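Local coordinates for protein endo-b-1,4-glucanase (Nasutitermes takasagoensis, PDB 1KS8) that probably cleaves internal beta-1,4-glucosidic linkages in cellulose and related beta-glucans, as a family 9 glycoside hydrolase from a termite, at residues Y5-L13 and G82-G92; L14-R23 and K29-D40. All coordinates share one frame; numbering follows the deposited sequence.

In the fold
Helix 5-18 serves both contacts, its first turns in contact 1 and its last in contact 2, and the two centres lie about 19 Å apart. Contact 1 is mostly buried: leucines of 5-13 meet the turn joining two later helices, with polar grips confined to one arginine. Contact 2 is only partly buried and largely polar: the end of helix 5-18 and the chain after it are held to the irregular 29-40 through backbone carbonyls, a glutamate and waters. Along the chain it closes a short local excursion, whereas contact 1 spans 68 intervening residues. A salt bridge from Lys-29 NZ to Asp-91 OD1, 2.7 Å long, ties the two together.

Contact 1 of 2, residues Y5-L13 and G82-G92; sequences YKQVLRDSL and GYSSAGALDDG
Leu-9 lays its two methyls against Tyr-83 and Ala-86, the side chains of Leu-9 and Tyr-83 crossing at about a right angle. Its CD2 sits over one face of the ring, offset toward the rim, while CD1 lies 4.0 Å from Tyr-83 CE1. With CG anti to the backbone N (chi1 175°), the leucine also brings CD2 to 4.0 Å from Ala-86 CB. One turn on, Leu-13 meets the same ring at its edge and pushes CD1 to 3.7 Å from Ala-88 CB; its CD2 rests near the backbone of Asp-91 and Gly-92. The hydroxyl of Tyr-83 bonds to Gln-422 of helix 415-430, which also packs on both leucines.

Toward the outer side, Arg-10 grips a single carbonyl side-on. Arg-10 NE reaches Ala-86 O at 2.8 Å, in the carbonyl plane, and Arg-10 NH2 reaches Ala-86 O at 3.0 Å from above that plane. The oxygen stays close to the guanidinium plane, so the two bonds together limit rotation of the group. A water accepting a weak bond from NH2 donates to Ser-85 O, and the aliphatic chain of Lys-6 runs beside Ser-85 and Ala-86. The gripped turn is a Schellman motif with Gly-87 at positive phi, followed by Ala-88 as N-cap: a tight turn between helices 80-85 and 89-106, packed on helix 5-18 in the (alpha/alpha)6 barrel.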
loop_
_atom_site.group_PDB
_atom_site.type_symbol
_atom_site.label_atom_id
_atom_site.label_comp_id
_atom_site.label_asym_id
_atom_site.label_seq_id
_atom_site.Cartn_x
_atom_site.Cartn_y
_atom_site.Cartn_z
ATOM N N TYR A 5 -9.898 -12.057 -13.082
ATOM C CA TYR A 5 -9.592 -10.949 -12.178
ATOM C C TYR A 5 -10.161 -11.151 -10.784
ATOM O O TYR A 5 -9.564 -10.722 -9.799
ATOM C CB TYR A 5 -10.105 -9.625 -12.753
ATOM C CG TYR A 5 -9.519 -9.283 -14.099
ATOM C CD1 TYR A 5 -8.145 -9.091 -14.259
ATOM C CD2 TYR A 5 -10.333 -9.171 -15.222
ATOM C CE1 TYR A 5 -7.600 -8.804 -15.503
ATOM C CE2 TYR A 5 -9.801 -8.886 -16.469
ATOM C CZ TYR A 5 -8.434 -8.705 -16.606
ATOM O OH TYR A 5 -7.915 -8.443 -17.850
ATOM N N LYS A 6 -11.321 -11.792 -10.694
ATOM C CA LYS A 6 -11.922 -12.043 -9.391
ATOM C C LYS A 6 -10.983 -12.892 -8.544
ATOM O O LYS A 6 -10.785 -12.619 -7.361
ATOM C CB LYS A 6 -13.263 -12.761 -9.542
ATOM C CG LYS A 6 -14.365 -11.915 -10.151
ATOM C CD LYS A 6 -15.663 -12.706 -10.253
ATOM C CE LYS A 6 -16.796 -11.847 -10.791
ATOM N NZ LYS A 6 -16.522 -11.348 -12.166
ATOM N N GLN A 7 -10.396 -13.921 -9.148
ATOM C CA GLN A 7 -9.490 -14.778 -8.402
ATOM C C GLN A 7 -8.160 -14.090 -8.106
ATOM O O GLN A 7 -7.558 -14.345 -7.065
ATOM C CB GLN A 7 -9.248 -16.100 -9.139
ATOM C CG GLN A 7 -8.426 -17.100 -8.324
ATOM C CD GLN A 7 -9.031 -17.385 -6.955
ATOM O OE1 GLN A 7 -8.351 -17.292 -5.929
ATOM N NE2 GLN A 7 -10.310 -17.738 -6.935
ATOM N N VAL A 8 -7.687 -13.226 -9.001
ATOM C CA VAL A 8 -6.429 -12.545 -8.715
ATOM C C VAL A 8 -6.666 -11.619 -7.519
ATOM O O VAL A 8 -5.791 -11.465 -6.667
ATOM C CB VAL A 8 -5.908 -11.741 -9.928
ATOM C CG1 VAL A 8 -4.560 -11.112 -9.591
ATOM C CG2 VAL A 8 -5.753 -12.662 -11.130
ATOM N N LEU A 9 -7.856 -11.020 -7.449
ATOM C CA LEU A 9 -8.205 -10.145 -6.327
ATOM C C LEU A 9 -8.157 -10.959 -5.034
ATOM O O LEU A 9 -7.591 -10.520 -4.033
ATOM C CB LEU A 9 -9.608 -9.550 -6.520
ATOM C CG LEU A 9 -10.179 -8.695 -5.378
ATOM C CD1 LEU A 9 -9.210 -7.583 -5.008
ATOM C CD2 LEU A 9 -11.514 -8.105 -5.809
ATOM N N ARG A 10 -8.751 -12.148 -5.056
ATOM C CA ARG A 10 -8.736 -13.013 -3.882
ATOM C C ARG A 10 -7.293 -13.389 -3.546
ATOM O O ARG A 10 -6.923 -13.470 -2.375
ATOM C CB ARG A 10 -9.547 -14.285 -4.138
ATOM C CG ARG A 10 -11.027 -14.039 -4.366
ATOM C CD ARG A 10 -11.766 -15.337 -4.678
ATOM N NE ARG A 10 -13.095 -15.073 -5.215
ATOM C CZ ARG A 10 -13.511 -15.466 -6.416
ATOM N NH1 ARG A 10 -12.704 -16.150 -7.217
ATOM N NH2 ARG A 10 -14.738 -15.165 -6.818
ATOM N N ASP A 11 -6.481 -13.618 -4.575
ATOM C CA ASP A 11 -5.080 -13.972 -4.362
ATOM C C ASP A 11 -4.341 -12.823 -3.685
ATOM O O ASP A 11 -3.539 -13.039 -2.779
ATOM C CB ASP A 11 -4.388 -14.295 -5.690
ATOM C CG ASP A 11 -4.790 -15.644 -6.262
ATOM O OD1 ASP A 11 -4.331 -15.954 -7.382
ATOM O OD2 ASP A 11 -5.545 -16.393 -5.608
ATOM N N SER A 12 -4.607 -11.598 -4.129
ATOM C CA SER A 12 -3.953 -10.436 -3.535
ATOM C C SER A 12 -4.302 -10.347 -2.049
ATOM O O SER A 12 -3.465 -9.988 -1.222
ATOM C CB SER A 12 -4.375 -9.157 -4.265
ATOM O OG SER A 12 -3.617 -8.040 -3.821
ATOM N N LEU A 13 -5.543 -10.679 -1.706
ATOM C CA LEU A 13 -5.945 -10.655 -0.309
ATOM C C LEU A 13 -5.181 -11.726 0.466
ATOM O O LEU A 13 -4.895 -11.550 1.649
ATOM C CB LEU A 13 -7.460 -10.851 -0.190
ATOM C CG LEU A 13 -8.238 -9.577 -0.545
ATOM C CD1 LEU A 13 -9.695 -9.906 -0.811
ATOM C CD2 LEU A 13 -8.095 -8.564 0.592
ATOM N N GLY A 82 -16.778 -4.553 -7.115
ATOM C CA GLY A 82 -15.773 -5.496 -7.571
ATOM C C GLY A 82 -15.498 -6.528 -6.499
ATOM O O GLY A 82 -15.396 -7.721 -6.779
ATOM N N TYR A 83 -15.369 -6.062 -5.262
ATOM C CA TYR A 83 -15.129 -6.951 -4.136
ATOM C C TYR A 83 -16.336 -7.861 -3.935
ATOM O O TYR A 83 -16.187 -9.063 -3.727
ATOM C CB TYR A 83 -14.875 -6.138 -2.863
ATOM C CG TYR A 83 -13.451 -5.648 -2.714
ATOM C CD1 TYR A 83 -12.490 -6.434 -2.082
ATOM C CD2 TYR A 83 -13.066 -4.399 -3.201
ATOM C CE1 TYR A 83 -11.181 -5.985 -1.931
ATOM C CE2 TYR A 83 -11.757 -3.944 -3.056
ATOM C CZ TYR A 83 -10.822 -4.740 -2.418
ATOM O OH TYR A 83 -9.529 -4.292 -2.248
ATOM N N SER A 84 -17.535 -7.289 -4.000
ATOM C CA SER A 84 -18.749 -8.077 -3.817
ATOM C C SER A 84 -18.906 -9.149 -4.887
ATOM O O SER A 84 -19.265 -10.286 -4.584
ATOM C CB SER A 84 -19.978 -7.167 -3.810
ATOM O OG SER A 84 -20.029 -6.412 -2.613
ATOM N N SER A 85 -18.634 -8.792 -6.139
ATOM C CA SER A 85 -18.750 -9.746 -7.234
ATOM C C SER A 85 -17.768 -10.899 -7.070
ATOM O O SER A 85 -18.019 -12.014 -7.532
ATOM C CB SER A 85 -18.504 -9.052 -8.576
ATOM O OG SER A 85 -19.560 -8.159 -8.884
ATOM N N ALA A 86 -16.647 -10.628 -6.409
ATOM C CA ALA A 86 -15.630 -11.647 -6.188
ATOM C C ALA A 86 -15.866 -12.380 -4.871
ATOM O O ALA A 86 -15.086 -13.257 -4.498
ATOM C CB ALA A 86 -14.245 -11.007 -6.186
ATOM N N GLY A 87 -16.944 -12.023 -4.178
ATOM C CA GLY A 87 -17.248 -12.643 -2.899
ATOM C C GLY A 87 -16.133 -12.365 -1.911
ATOM O O GLY A 87 -15.828 -13.187 -1.049
ATOM N N ALA A 88 -15.533 -11.184 -2.032
ATOM C CA ALA A 88 -14.420 -10.798 -1.175
ATOM C C ALA A 88 -14.631 -9.493 -0.410
ATOM O O ALA A 88 -13.667 -8.873 0.037
ATOM C CB ALA A 88 -13.150 -10.700 -2.016
ATOM N N LEU A 89 -15.882 -9.074 -0.252
ATOM C CA LEU A 89 -16.160 -7.834 0.467
ATOM C C LEU A 89 -15.721 -7.917 1.928
ATOM O O LEU A 89 -15.053 -7.017 2.432
ATOM C CB LEU A 89 -17.649 -7.492 0.392
ATOM C CG LEU A 89 -18.083 -6.205 1.100
ATOM C CD1 LEU A 89 -17.316 -5.016 0.541
ATOM C CD2 LEU A 89 -19.581 -6.004 0.914
ATOM N N ASP A 90 -16.098 -8.993 2.613
ATOM C CA ASP A 90 -15.714 -9.151 4.011
ATOM C C ASP A 90 -14.194 -9.168 4.166
ATOM O O ASP A 90 -13.641 -8.476 5.023
ATOM C CB ASP A 90 -16.311 -10.437 4.586
ATOM C CG ASP A 90 -17.812 -10.351 4.771
ATOM O OD1 ASP A 90 -18.422 -11.375 5.143
ATOM O OD2 ASP A 90 -18.380 -9.259 4.549
ATOM N N ASP A 91 -13.519 -9.956 3.336
ATOM C CA ASP A 91 -12.064 -10.033 3.413
ATOM C C ASP A 91 -11.426 -8.692 3.062
ATOM O O ASP A 91 -10.411 -8.313 3.644
ATOM C CB ASP A 91 -11.531 -11.134 2.494
ATOM C CG ASP A 91 -11.687 -12.519 3.094
ATOM O OD1 ASP A 91 -11.218 -13.492 2.471
ATOM O OD2 ASP A 91 -12.278 -12.638 4.190
ATOM N N GLY A 92 -12.018 -7.977 2.111
ATOM C CA GLY A 92 -11.487 -6.676 1.742
ATOM C C GLY A 92 -11.519 -5.739 2.936
ATOM O O GLY A 92 -10.560 -5.015 3.206
HETATM O O HOH W 1 -17.624 -14.650 -6.566
#

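Contact 2 of 2, residues L14-R23 and K29-D40; sequences LFYEAQRSGR and KVTWRKDSALND
Arg-20 O is held by both terminal nitrogens of Arg-33, which approaches it end-on. Arg-33 NH1 lies 2.8 Å from Arg-20 O, and Arg-33 NH2 donates nearly along the C=O axis, with the oxygen almost exactly in the guanidinium plane. NH1 makes a second bond, 2.9 Å to Ala-18 O, from well above that carbonyl's plane. Bends at chi2 (-60°) and chi3 (-36°) curl the Arg-33 chain so that its guanidinium reaches the carbonyls of Ala-18 and Arg-20.

Glu-17 works in the reverse sense, offering one carboxylate oxygen to two backbone amides. Lys-29 N meets the syn lone pair of Glu-17 OE2 at 2.7 Å, while Val-30 N comes to it from above the carboxylate plane. Beside these polar grips lies a small apolar patch: Val-30 CG2 packs 3.7 Å from Glu-17 CB and touches Leu-14, and Ala-18 CB approaches both Val-30 CG1 and the six-membered ring of Trp-32.

Further along, Gly-22 and Ser-36 form a single antiparallel hydrogen-bonded bridge. Ser-36 N donates to Gly-22 O at 3.2 Å; the return bond from Gly-22 N is weak. A water joins Gly-22 O, Lys-34 O and Ser-36 OG, and a second links Ser-21 OG to Ala-37 O. Leu-38 CD2 lies over one face of the Arg-23 guanidinium.

Gln-19, bonded to His-360, lies about 8 Å from the side chain of Glu-412, a predicted active-site residue. Segment 29-40 lies in the loop between helix 5-18 and strand 60-61, alongside the chain that leaves the helix. Trp-32 stacks on His-385 and touches helix 361-364, Tyr-16 touches helices 62-78 and 415-430, and Asp-40 is salt-bridged to Lys-60 of strand 60-61.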
loop_
_atom_site.group_PDB
_atom_site.type_symbol
_atom_site.label_atom_id
_atom_site.label_comp_id
_atom_site.label_asym_id
_atom_site.label_seq_id
_atom_site.Cartn_x
_atom_site.Cartn_y
_atom_site.Cartn_z
ATOM N N LEU A 14 -4.837 -12.833 -0.192
ATOM C CA LEU A 14 -4.065 -13.878 0.476
ATOM C C LEU A 14 -2.656 -13.357 0.736
ATOM O O LEU A 14 -2.026 -13.721 1.727
ATOM C CB LEU A 14 -4.001 -15.151 -0.376
ATOM C CG LEU A 14 -5.310 -15.933 -0.538
ATOM C CD1 LEU A 14 -5.064 -17.133 -1.435
ATOM C CD2 LEU A 14 -5.829 -16.386 0.817
ATOM N N PHE A 15 -2.153 -12.510 -0.157
ATOM C CA PHE A 15 -0.827 -11.946 0.058
ATOM C C PHE A 15 -0.868 -11.096 1.325
ATOM O O PHE A 15 0.022 -11.185 2.166
ATOM C CB PHE A 15 -0.382 -11.083 -1.130
ATOM C CG PHE A 15 0.839 -10.242 -0.836
ATOM C CD1 PHE A 15 2.053 -10.836 -0.501
ATOM C CD2 PHE A 15 0.762 -8.852 -0.863
ATOM C CE1 PHE A 15 3.174 -10.053 -0.196
ATOM C CE2 PHE A 15 1.877 -8.064 -0.558
ATOM C CZ PHE A 15 3.081 -8.665 -0.225
ATOM N N TYR A 16 -1.899 -10.268 1.476
ATOM C CA TYR A 16 -1.968 -9.452 2.678
ATOM C C TYR A 16 -2.099 -10.316 3.933
ATOM O O TYR A 16 -1.540 -9.980 4.972
ATOM C CB TYR A 16 -3.089 -8.408 2.559
ATOM C CG TYR A 16 -2.669 -7.236 1.689
ATOM C CD1 TYR A 16 -1.644 -6.379 2.096
ATOM C CD2 TYR A 16 -3.241 -7.026 0.434
ATOM C CE1 TYR A 16 -1.196 -5.347 1.271
ATOM C CE2 TYR A 16 -2.801 -5.996 -0.398
ATOM C CZ TYR A 16 -1.779 -5.164 0.026
ATOM O OH TYR A 16 -1.334 -4.151 -0.794
ATOM N N GLU A 17 -2.806 -11.443 3.844
ATOM C CA GLU A 17 -2.905 -12.315 5.012
ATOM C C GLU A 17 -1.504 -12.826 5.355
ATOM O O GLU A 17 -1.170 -13.000 6.525
ATOM C CB GLU A 17 -3.823 -13.521 4.756
ATOM C CG GLU A 17 -5.308 -13.204 4.669
ATOM C CD GLU A 17 -6.180 -14.391 5.042
ATOM O OE1 GLU A 17 -7.399 -14.350 4.762
ATOM O OE2 GLU A 17 -5.650 -15.359 5.630
ATOM N N ALA A 18 -0.689 -13.061 4.329
ATOM C CA ALA A 18 0.674 -13.554 4.523
ATOM C C ALA A 18 1.591 -12.506 5.149
ATOM O O ALA A 18 2.658 -12.843 5.666
ATOM C CB ALA A 18 1.259 -14.018 3.185
ATOM N N GLN A 19 1.175 -11.243 5.096
ATOM C CA GLN A 19 1.958 -10.135 5.647
ATOM C C GLN A 19 1.529 -9.740 7.055
ATOM O O GLN A 19 2.112 -8.839 7.658
ATOM C CB GLN A 19 1.838 -8.906 4.742
ATOM C CG GLN A 19 2.436 -9.071 3.357
ATOM C CD GLN A 19 3.920 -9.365 3.401
ATOM O OE1 GLN A 19 4.341 -10.515 3.282
ATOM N NE2 GLN A 19 4.727 -8.324 3.587
ATOM N N ARG A 20 0.509 -10.404 7.586
ATOM C CA ARG A 20 0.021 -10.069 8.916
ATOM C C ARG A 20 0.998 -10.341 10.049
ATOM O O ARG A 20 1.618 -11.404 10.123
ATOM C CB ARG A 20 -1.280 -10.819 9.203
ATOM C CG ARG A 20 -2.455 -10.364 8.376
ATOM C CD ARG A 20 -3.644 -11.271 8.603
ATOM N NE ARG A 20 -4.828 -10.779 7.909
ATOM C CZ ARG A 20 -6.014 -11.377 7.943
ATOM N NH1 ARG A 20 -6.175 -12.497 8.634
ATOM N NH2 ARG A 20 -7.040 -10.847 7.292
ATOM N N SER A 21 1.124 -9.358 10.931
ATOM C CA SER A 21 1.972 -9.464 12.108
ATOM C C SER A 21 1.036 -9.591 13.311
ATOM O O SER A 21 -0.126 -9.177 13.246
ATOM C CB SER A 21 2.838 -8.205 12.252
ATOM O OG SER A 21 3.648 -8.275 13.415
ATOM N N GLY A 22 1.532 -10.180 14.397
ATOM C CA GLY A 22 0.725 -10.325 15.599
ATOM C C GLY A 22 -0.003 -11.648 15.731
ATOM O O GLY A 22 0.399 -12.654 15.151
ATOM N N ARG A 23 -1.078 -11.645 16.513
ATOM C CA ARG A 23 -1.881 -12.844 16.727
ATOM C C ARG A 23 -2.852 -13.007 15.561
ATOM O O ARG A 23 -3.687 -12.138 15.309
ATOM C CB ARG A 23 -2.652 -12.729 18.044
ATOM C CG ARG A 23 -3.365 -14.007 18.450
ATOM C CD ARG A 23 -4.010 -13.904 19.829
ATOM N NE ARG A 23 -3.031 -13.714 20.897
ATOM C CZ ARG A 23 -2.533 -12.537 21.264
ATOM N NH1 ARG A 23 -2.923 -11.426 20.652
ATOM N NH2 ARG A 23 -1.639 -12.470 22.243
ATOM N N LYS A 29 -6.656 -17.755 6.465
ATOM C CA LYS A 29 -6.639 -18.646 5.308
ATOM C C LYS A 29 -5.222 -19.074 4.940
ATOM O O LYS A 29 -5.006 -20.196 4.481
ATOM C CB LYS A 29 -7.336 -17.976 4.120
ATOM C CG LYS A 29 -8.839 -17.823 4.343
ATOM C CD LYS A 29 -9.536 -17.046 3.239
ATOM C CE LYS A 29 -11.014 -16.877 3.573
ATOM N NZ LYS A 29 -11.753 -16.098 2.547
ATOM N N VAL A 30 -4.257 -18.181 5.133
ATOM C CA VAL A 30 -2.860 -18.506 4.861
ATOM C C VAL A 30 -2.364 -19.084 6.187
ATOM O O VAL A 30 -1.774 -18.391 7.021
ATOM C CB VAL A 30 -2.062 -17.247 4.468
ATOM C CG1 VAL A 30 -0.598 -17.601 4.260
ATOM C CG2 VAL A 30 -2.646 -16.657 3.193
ATOM N N THR A 31 -2.627 -20.375 6.362
ATOM C CA THR A 31 -2.298 -21.085 7.587
ATOM C C THR A 31 -0.848 -21.466 7.847
ATOM O O THR A 31 -0.532 -21.925 8.942
ATOM C CB THR A 31 -3.171 -22.345 7.722
ATOM O OG1 THR A 31 -2.987 -23.181 6.577
ATOM C CG2 THR A 31 -4.639 -21.953 7.829
ATOM N N TRP A 32 0.036 -21.303 6.864
ATOM C CA TRP A 32 1.436 -21.617 7.128
ATOM C C TRP A 32 2.059 -20.478 7.933
ATOM O O TRP A 32 3.146 -20.623 8.491
ATOM C CB TRP A 32 2.225 -21.876 5.835
ATOM C CG TRP A 32 2.050 -20.878 4.735
ATOM C CD1 TRP A 32 1.185 -20.961 3.680
ATOM C CD2 TRP A 32 2.796 -19.670 4.546
ATOM N NE1 TRP A 32 1.350 -19.884 2.845
ATOM C CE2 TRP A 32 2.332 -19.075 3.352
ATOM C CE3 TRP A 32 3.813 -19.033 5.270
ATOM C CZ2 TRP A 32 2.850 -17.872 2.863
ATOM C CZ3 TRP A 32 4.328 -17.836 4.784
ATOM C CH2 TRP A 32 3.845 -17.268 3.592
ATOM N N ARG A 33 1.361 -19.343 7.990
ATOM C CA ARG A 33 1.822 -18.204 8.781
ATOM C C ARG A 33 1.341 -18.436 10.214
ATOM O O ARG A 33 0.226 -18.921 10.430
ATOM C CB ARG A 33 1.239 -16.888 8.249
ATOM C CG ARG A 33 1.990 -16.265 7.074
ATOM C CD ARG A 33 3.436 -15.934 7.437
ATOM N NE ARG A 33 3.547 -15.483 8.822
ATOM C CZ ARG A 33 3.092 -14.323 9.282
ATOM N NH1 ARG A 33 2.497 -13.462 8.466
ATOM N NH2 ARG A 33 3.193 -14.045 10.577
ATOM N N LYS A 34 2.179 -18.086 11.185
ATOM C CA LYS A 34 1.849 -18.283 12.594
ATOM C C LYS A 34 1.935 -16.995 13.406
ATOM O O LYS A 34 2.478 -15.993 12.945
ATOM C CB LYS A 34 2.805 -19.309 13.206
ATOM C CG LYS A 34 2.918 -20.614 12.433
ATOM C CD LYS A 34 1.591 -21.350 12.375
ATOM C CE LYS A 34 1.704 -22.594 11.511
ATOM N NZ LYS A 34 0.412 -23.325 11.389
ATOM N N ASP A 35 1.400 -17.034 14.622
ATOM C CA ASP A 35 1.444 -15.878 15.510
ATOM C C ASP A 35 2.899 -15.447 15.679
ATOM O O ASP A 35 3.790 -16.285 15.840
ATOM C CB ASP A 35 0.868 -16.229 16.887
ATOM C CG ASP A 35 -0.603 -16.591 16.840
ATOM O OD1 ASP A 35 -1.257 -16.366 15.801
ATOM O OD2 ASP A 35 -1.109 -17.096 17.866
ATOM N N SER A 36 3.144 -14.140 15.667
ATOM C CA SER A 36 4.504 -13.637 15.805
ATOM C C SER A 36 4.515 -12.182 16.240
ATOM O O SER A 36 3.483 -11.508 16.210
ATOM C CB SER A 36 5.248 -13.763 14.474
ATOM O OG SER A 36 4.724 -12.861 13.511
ATOM N N ALA A 37 5.696 -11.708 16.635
ATOM C CA ALA A 37 5.879 -10.329 17.075
ATOM C C ALA A 37 4.840 -9.965 18.125
ATOM O O ALA A 37 4.281 -8.865 18.110
ATOM C CB ALA A 37 5.777 -9.386 15.876
ATOM N N LEU A 38 4.609 -10.888 19.054
ATOM C CA LEU A 38 3.618 -10.693 20.107
ATOM C C LEU A 38 4.074 -9.781 21.242
ATOM O O LEU A 38 3.292 -9.474 22.142
ATOM C CB LEU A 38 3.197 -12.052 20.676
ATOM C CG LEU A 38 2.620 -13.032 19.648
ATOM C CD1 LEU A 38 2.267 -14.346 20.335
ATOM C CD2 LEU A 38 1.391 -12.426 18.989
ATOM N N ASN A 39 5.330 -9.347 21.196
ATOM C CA ASN A 39 5.869 -8.467 22.228
ATOM C C ASN A 39 6.075 -7.040 21.726
ATOM O O ASN A 39 6.660 -6.210 22.421
ATOM C CB ASN A 39 7.200 -9.018 22.747
ATOM C CG ASN A 39 7.025 -10.264 23.594
ATOM O OD1 ASN A 39 7.735 -11.254 23.414
ATOM N ND2 ASN A 39 6.085 -10.217 24.532
ATOM N N ASP A 40 5.605 -6.751 20.514
ATOM C CA ASP A 40 5.755 -5.407 19.961
ATOM C C ASP A 40 5.075 -4.416 20.898
ATOM O O ASP A 40 3.886 -4.547 21.203
ATOM C CB ASP A 40 5.141 -5.337 18.560
ATOM C CG ASP A 40 6.028 -5.982 17.501
ATOM O OD1 ASP A 40 7.026 -6.634 17.873
ATOM O OD2 ASP A 40 5.727 -5.834 16.299
HETATM O O HOH W 2 2.756 -7.670 16.068
HETATM O O HOH W 3 1.958 -13.165 12.959
#